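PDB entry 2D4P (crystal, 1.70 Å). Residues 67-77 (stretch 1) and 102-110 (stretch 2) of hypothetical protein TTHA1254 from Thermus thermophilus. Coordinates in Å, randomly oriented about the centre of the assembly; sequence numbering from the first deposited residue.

Stretch 1 (67-77) RIEGRSVEALR
Stretch 2 102-110: ERKELEEAL

Stretch 1 runs as an extended strand through R67–G70 (phi -132° to -169°, psi 135° to 146°), turns at R71 (-88/-7) and S72 (-157/160), and enters a helix at V73. In stretch 2, R103 (-84/88) is the N-cap residue of a helix that starts at K104. V73–R77 and K104–L110 are helical, with phi from -54° to -69° and psi from -33° to -47°; both helices continue later in the chain. Their axes approach to 8.6 Å and cross at -51°, both running N to C in broadly the same sense. The nearest CA atoms pair V73 with E105 (CA to CA 5.4 Å) and R77 with A109 (CA to CA 4.9 Å). Backbone bonds L76 N to S72 O (3.1 Å) and R77 N to V73 O (2.8 Å) open the first helix, and S72 OG, with chi1 p, caps it by accepting from A75 N at 3.0 Å. E107 N to R103 O (3.0 Å) begins the matching series in the second.

Where the helices come close, near A109, its CB lies 3.7 Å from L76 CB and 3.6 Å from CG of R77 (m, t, p). L76 (m, t) points toward stretch 2 and lays CD1 3.6 Å from L106 N and 3.8 Å from E105 CB. V73 (chi1 t) points sideways, its CG2 3.9 Å from E105 CB and 3.8 Å from CD of E108 (t, t). On the strand, I68 (t, t) meets L106 (t, p), I68 CG2 lying 3.8 Å from L106 CD2.

R103 (m, t, p, chi4 -169°) reaches the strand and grips one carbonyl with two nitrogens: NH2 donates to I68 O at 2.9 Å and NH1 to the same oxygen at 3.2 Å, which lies at the guanidinium edge, near its plane. Water 1 accepts from I68 N at 2.9 Å and, weakly, from R103 NH1 at 3.1 Å, so the same arginine is also linked to the I68 amide. E69 (m, m) points away at CA to CB, yet its carboxylate curls back; OE1 sits 3.8 Å from R103 NH2 in a long salt bridge, well out of the guanidinium plane, so charge alone acts here. Its other oxygen, OE2, takes R67 NE at 2.8 Å in a salt bridge within the strand.

E105 (m, t) extends to the turn, with OE1 3.3 Å from S72 CA. OE1 is also 3.5 Å from V73 N, but the poor angle rules out a hydrogen bond. Water 2 joins the other carboxylate oxygen to the turn, donating to E105 OE2 at 2.5 Å and to R71 O at 2.7 Å.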

ATOM      1  N   ARG A  67      -3.307  -2.859   1.060  1.00 21.90           N
ATOM      2  CA  ARG A  67      -2.467  -3.302   2.136  1.00 22.05           C
ATOM      3  C   ARG A  67      -1.160  -2.548   2.172  1.00 21.91           C
ATOM      4  O   ARG A  67      -0.529  -2.361   1.133  1.00 20.97           O
ATOM      5  CB  ARG A  67      -2.159  -4.796   1.992  1.00 22.19           C
ATOM      6  CG  ARG A  67      -1.452  -5.338   3.195  1.00 24.04           C
ATOM      7  CD  ARG A  67      -1.434  -6.819   3.232  1.00 25.41           C
ATOM      8  NE  ARG A  67      -0.768  -7.298   4.437  1.00 25.06           N
ATOM      9  CZ  ARG A  67      -0.440  -8.562   4.607  1.00 23.76           C
ATOM     10  NH1 ARG A  67      -0.714  -9.438   3.644  1.00 24.30           N
ATOM     11  NH2 ARG A  67       0.193  -8.940   5.716  1.00 22.57           N
ATOM     12  N   ILE A  68      -0.726  -2.198   3.374  1.00 22.24           N
ATOM     13  CA  ILE A  68       0.610  -1.629   3.539  1.00 21.64           C
ATOM     14  C   ILE A  68       1.222  -2.234   4.799  1.00 21.97           C
ATOM     15  O   ILE A  68       0.549  -2.389   5.825  1.00 22.58           O
ATOM     16  CB  ILE A  68       0.585  -0.080   3.543  1.00 21.31           C
ATOM     17  CG1 ILE A  68       2.027   0.454   3.495  1.00 23.48           C
ATOM     18  CG2 ILE A  68      -0.159   0.505   4.750  1.00 22.21           C
ATOM     19  CD1 ILE A  68       2.109   1.999   3.345  1.00 24.38           C
ATOM     20  N   GLU A  69       2.479  -2.625   4.679  1.00 21.28           N
ATOM     21  CA  GLU A  69       3.251  -3.166   5.764  1.00 21.62           C
ATOM     22  C   GLU A  69       4.586  -2.462   5.781  1.00 21.87           C
ATOM     23  O   GLU A  69       5.127  -2.132   4.720  1.00 20.23           O
ATOM     24  CB  GLU A  69       3.441  -4.680   5.612  1.00 21.52           C
ATOM     25  CG  GLU A  69       2.152  -5.491   5.521  1.00 23.49           C
ATOM     26  CD  GLU A  69       1.273  -5.437   6.772  1.00 27.23           C
ATOM     27  OE1 GLU A  69       1.744  -5.040   7.847  1.00 26.50           O
ATOM     28  OE2 GLU A  69       0.091  -5.820   6.665  1.00 29.44           O
ATOM     29  N   GLY A  70       5.125  -2.245   6.974  1.00 21.52           N
ATOM     30  CA  GLY A  70       6.421  -1.600   7.091  1.00 22.68           C
ATOM     31  C   GLY A  70       7.036  -1.660   8.477  1.00 23.74           C
ATOM     32  O   GLY A  70       6.337  -1.598   9.484  1.00 24.68           O
ATOM     33  N   ARG A  71       8.359  -1.761   8.499  1.00 24.01           N
ATOM     34  CA  ARG A  71       9.118  -1.971   9.723  1.00 24.21           C
ATOM     35  C   ARG A  71       9.501  -0.681  10.436  1.00 23.44           C
ATOM     36  O   ARG A  71      10.052  -0.715  11.564  1.00 21.60           O
ATOM     37  CB  ARG A  71      10.361  -2.755   9.382  1.00 25.46           C
ATOM     38  CG  ARG A  71      10.085  -4.215   9.162  1.00 28.70           C
ATOM     39  CD  ARG A  71      11.232  -5.093   9.631  1.00 36.74           C
ATOM     40  NE  ARG A  71      11.636  -6.015   8.581  1.00 42.04           N
ATOM     41  CZ  ARG A  71      12.804  -6.644   8.532  1.00 44.93           C
ATOM     42  NH1 ARG A  71      13.711  -6.473   9.499  1.00 46.71           N
ATOM     43  NH2 ARG A  71      13.048  -7.460   7.509  1.00 45.98           N
ATOM     44  N   SER A  72       9.226   0.448   9.792  1.00 21.52           N
ATOM     45  CA  SER A  72       9.523   1.749  10.355  1.00 21.90           C
ATOM     46  C   SER A  72       8.633   2.816   9.738  1.00 22.23           C
ATOM     47  O   SER A  72       8.103   2.633   8.653  1.00 20.93           O
ATOM     48  CB  SER A  72      10.990   2.097  10.094  1.00 21.68           C
ATOM     49  OG  SER A  72      11.234   2.305   8.708  1.00 21.57           O
ATOM     50  N   VAL A  73       8.509   3.939  10.424  1.00 22.51           N
ATOM     51  CA  VAL A  73       7.862   5.114   9.829  1.00 23.14           C
ATOM     52  C   VAL A  73       8.509   5.485   8.485  1.00 22.94           C
ATOM     53  O   VAL A  73       7.804   5.752   7.504  1.00 22.77           O
ATOM     54  CB  VAL A  73       7.852   6.302  10.783  1.00 23.19           C
ATOM     55  CG1 VAL A  73       7.421   7.581  10.060  1.00 22.92           C
ATOM     56  CG2 VAL A  73       6.946   6.017  11.982  1.00 23.06           C
ATOM     57  N   GLU A  74       9.838   5.452   8.431  1.00 22.77           N
ATOM     58  CA  GLU A  74      10.547   5.762   7.209  1.00 22.32           C
ATOM     59  C   GLU A  74      10.090   4.862   6.046  1.00 21.23           C
ATOM     60  O   GLU A  74       9.820   5.349   4.958  1.00 20.93           O
ATOM     61  CB  GLU A  74      12.074   5.690   7.416  1.00 23.29           C
ATOM     62  CG  GLU A  74      12.855   6.036   6.165  1.00 23.83           C
ATOM     63  CD  GLU A  74      14.353   5.826   6.273  1.00 26.05           C
ATOM     64  OE1 GLU A  74      14.830   5.417   7.350  1.00 27.62           O
ATOM     65  OE2 GLU A  74      15.051   6.057   5.249  1.00 26.02           O
ATOM     66  N   ALA A  75       9.998   3.555   6.268  1.00 20.49           N
ATOM     67  CA  ALA A  75       9.552   2.640   5.213  1.00 20.20           C
ATOM     68  C   ALA A  75       8.106   2.972   4.786  1.00 20.46           C
ATOM     69  O   ALA A  75       7.771   3.052   3.598  1.00 20.43           O
ATOM     70  CB  ALA A  75       9.671   1.215   5.681  1.00 20.01           C
ATOM     71  N   LEU A  76       7.245   3.185   5.760  1.00 19.94           N
ATOM     72  CA  LEU A  76       5.839   3.454   5.474  1.00 20.71           C
ATOM     73  C   LEU A  76       5.682   4.751   4.692  1.00 19.93           C
ATOM     74  O   LEU A  76       4.909   4.814   3.742  1.00 19.11           O
ATOM     75  CB  LEU A  76       5.050   3.493   6.782  1.00 20.55           C
ATOM     76  CG  LEU A  76       4.923   2.135   7.469  1.00 21.43           C
ATOM     77  CD1 LEU A  76       4.362   2.331   8.914  1.00 22.73           C
ATOM     78  CD2 LEU A  76       4.065   1.162   6.685  1.00 20.49           C
ATOM     79  N   ARG A  77       6.400   5.788   5.114  1.00 20.21           N
ATOM     80  CA  ARG A  77       6.342   7.076   4.417  1.00 20.60           C
ATOM     81  C   ARG A  77       6.781   6.971   2.961  1.00 20.51           C
ATOM     82  O   ARG A  77       6.135   7.519   2.069  1.00 21.13           O
ATOM     83  CB  ARG A  77       7.184   8.135   5.118  1.00 21.64           C
ATOM     84  CG  ARG A  77       6.598   8.669   6.387  1.00 21.71           C
ATOM     85  CD  ARG A  77       7.424   9.816   6.946  1.00 25.58           C
ATOM     86  NE  ARG A  77       7.432  10.962   6.036  1.00 26.70           N
ATOM     87  CZ  ARG A  77       8.135  12.072   6.241  1.00 30.83           C
ATOM     88  NH1 ARG A  77       8.884  12.219   7.322  1.00 31.07           N
ATOM     89  NH2 ARG A  77       8.090  13.051   5.358  1.00 32.17           N
ATOM     90  N   GLU A 102      -4.923   1.510  15.623  1.00 28.81           N
ATOM     91  CA  GLU A 102      -3.902   0.971  16.527  1.00 28.97           C
ATOM     92  C   GLU A 102      -2.490   1.048  15.913  1.00 27.25           C
ATOM     93  O   GLU A 102      -1.494   0.963  16.622  1.00 26.70           O
ATOM     94  CB  GLU A 102      -4.208  -0.490  16.892  1.00 29.74           C
ATOM     95  CG  GLU A 102      -5.504  -0.692  17.683  1.00 34.08           C
ATOM     96  CD  GLU A 102      -5.490  -1.915  18.614  1.00 38.91           C
ATOM     97  OE1 GLU A 102      -6.190  -2.913  18.305  1.00 41.82           O
ATOM     98  OE2 GLU A 102      -4.822  -1.873  19.684  1.00 44.00           O
ATOM     99  N   ARG A 103      -2.405   1.180  14.594  1.00 25.75           N
ATOM    100  CA  ARG A 103      -1.114   1.198  13.923  1.00 24.88           C
ATOM    101  C   ARG A 103      -0.558   2.614  13.965  1.00 24.24           C
ATOM    102  O   ARG A 103      -0.752   3.401  13.058  1.00 23.23           O
ATOM    103  CB  ARG A 103      -1.271   0.709  12.486  1.00 25.12           C
ATOM    104  CG  ARG A 103      -1.820  -0.701  12.364  1.00 25.90           C
ATOM    105  CD  ARG A 103      -1.938  -1.176  10.904  1.00 26.03           C
ATOM    106  NE  ARG A 103      -0.626  -1.235  10.271  1.00 28.20           N
ATOM    107  CZ  ARG A 103      -0.422  -1.400   8.968  1.00 28.92           C
ATOM    108  NH1 ARG A 103      -1.439  -1.546   8.149  1.00 28.22           N
ATOM    109  NH2 ARG A 103       0.824  -1.462   8.510  1.00 28.81           N
ATOM    110  N   LYS A 104       0.154   2.936  15.034  1.00 24.01           N
ATOM    111  CA  LYS A 104       0.612   4.305  15.262  1.00 24.60           C
ATOM    112  C   LYS A 104       1.686   4.753  14.282  1.00 24.31           C
ATOM    113  O   LYS A 104       1.755   5.933  13.956  1.00 24.40           O
ATOM    114  CB  LYS A 104       1.125   4.474  16.692  1.00 25.39           C
ATOM    115  CG  LYS A 104       0.096   4.207  17.788  1.00 29.30           C
ATOM    116  CD  LYS A 104      -1.326   4.640  17.435  1.00 33.38           C
ATOM    117  CE  LYS A 104      -2.204   4.698  18.689  1.00 36.34           C
ATOM    118  NZ  LYS A 104      -3.670   4.646  18.391  1.00 39.19           N
ATOM    119  N   GLU A 105       2.531   3.822  13.838  1.00 24.13           N
ATOM    120  CA  GLU A 105       3.574   4.134  12.879  1.00 23.74           C
ATOM    121  C   GLU A 105       2.951   4.541  11.544  1.00 22.96           C
ATOM    122  O   GLU A 105       3.363   5.541  10.942  1.00 22.61           O
ATOM    123  CB  GLU A 105       4.541   2.966  12.677  1.00 23.92           C
ATOM    124  CG  GLU A 105       5.480   2.740  13.865  1.00 26.32           C
ATOM    125  CD  GLU A 105       6.722   1.919  13.519  1.00 29.46           C
ATOM    126  OE1 GLU A 105       6.922   1.526  12.340  1.00 31.65           O
ATOM    127  OE2 GLU A 105       7.525   1.693  14.452  1.00 32.09           O
ATOM    128  N   LEU A 106       1.946   3.786  11.118  1.00 22.45           N
ATOM    129  CA  LEU A 106       1.236   4.110   9.882  1.00 22.65           C
ATOM    130  C   LEU A 106       0.482   5.444   9.991  1.00 23.23           C
ATOM    131  O   LEU A 106       0.505   6.275   9.068  1.00 22.75           O
ATOM    132  CB  LEU A 106       0.302   2.976   9.493  1.00 22.67           C
ATOM    133  CG  LEU A 106      -0.539   3.197   8.225  1.00 22.84           C
ATOM    134  CD1 LEU A 106       0.358   3.456   7.046  1.00 22.54           C
ATOM    135  CD2 LEU A 106      -1.413   1.999   7.962  1.00 23.12           C
ATOM    136  N   GLU A 107      -0.136   5.673  11.129  1.00 23.42           N
ATOM    137  CA  GLU A 107      -0.840   6.928  11.362  1.00 25.25           C
ATOM    138  C   GLU A 107       0.125   8.104  11.256  1.00 24.60           C
ATOM    139  O   GLU A 107      -0.160   9.117  10.615  1.00 24.61           O
ATOM    140  CB  GLU A 107      -1.475   6.888  12.748  1.00 25.82           C
ATOM    141  CG  GLU A 107      -2.603   7.878  12.988  1.00 31.51           C
ATOM    142  CD  GLU A 107      -3.404   7.510  14.234  1.00 35.00           C
ATOM    143  OE1 GLU A 107      -2.837   7.626  15.338  1.00 38.01           O
ATOM    144  OE2 GLU A 107      -4.572   7.045  14.079  1.00 40.69           O
ATOM    145  N   GLU A 108       1.297   7.947  11.868  1.00 23.71           N
ATOM    146  CA  GLU A 108       2.334   8.950  11.776  1.00 23.54           C
ATOM    147  C   GLU A 108       2.770   9.182  10.325  1.00 22.92           C
ATOM    148  O   GLU A 108       2.919  10.314   9.904  1.00 22.77           O
ATOM    149  CB  GLU A 108       3.559   8.572  12.623  1.00 23.97           C
ATOM    150  CG  GLU A 108       4.721   9.555  12.449  1.00 26.02           C
ATOM    151  CD  GLU A 108       5.873   9.321  13.420  1.00 30.68           C
ATOM    152  OE1 GLU A 108       5.645   8.675  14.481  1.00 31.47           O
ATOM    153  OE2 GLU A 108       6.988   9.802  13.104  1.00 30.59           O
ATOM    154  N   ALA A 109       2.969   8.102   9.577  1.00 22.61           N
ATOM    155  CA  ALA A 109       3.436   8.207   8.185  1.00 22.31           C
ATOM    156  C   ALA A 109       2.384   8.886   7.276  1.00 22.42           C
ATOM    157  O   ALA A 109       2.714   9.715   6.426  1.00 21.16           O
ATOM    158  CB  ALA A 109       3.789   6.822   7.652  1.00 23.31           C
ATOM    159  N   LEU A 110       1.118   8.520   7.490  1.00 23.29           N
ATOM    160  CA  LEU A 110       0.006   9.106   6.743  1.00 23.52           C
ATOM    161  C   LEU A 110      -0.070  10.612   6.942  1.00 24.51           C
ATOM    162  O   LEU A 110      -0.217  11.364   5.996  1.00 23.98           O
ATOM    163  CB  LEU A 110      -1.303   8.453   7.157  1.00 23.44           C
ATOM    164  CG  LEU A 110      -1.524   7.041   6.599  1.00 22.09           C
ATOM    165  CD1 LEU A 110      -2.614   6.274   7.339  1.00 24.61           C
ATOM    166  CD2 LEU A 110      -1.834   7.079   5.100  1.00 23.14           C
TER
HETATM  167  O   HOH W   1      -2.763  -2.223   5.454  1.00 28.03           O
HETATM  168  O   HOH W   2       9.618   0.460  13.964  1.00 52.98           O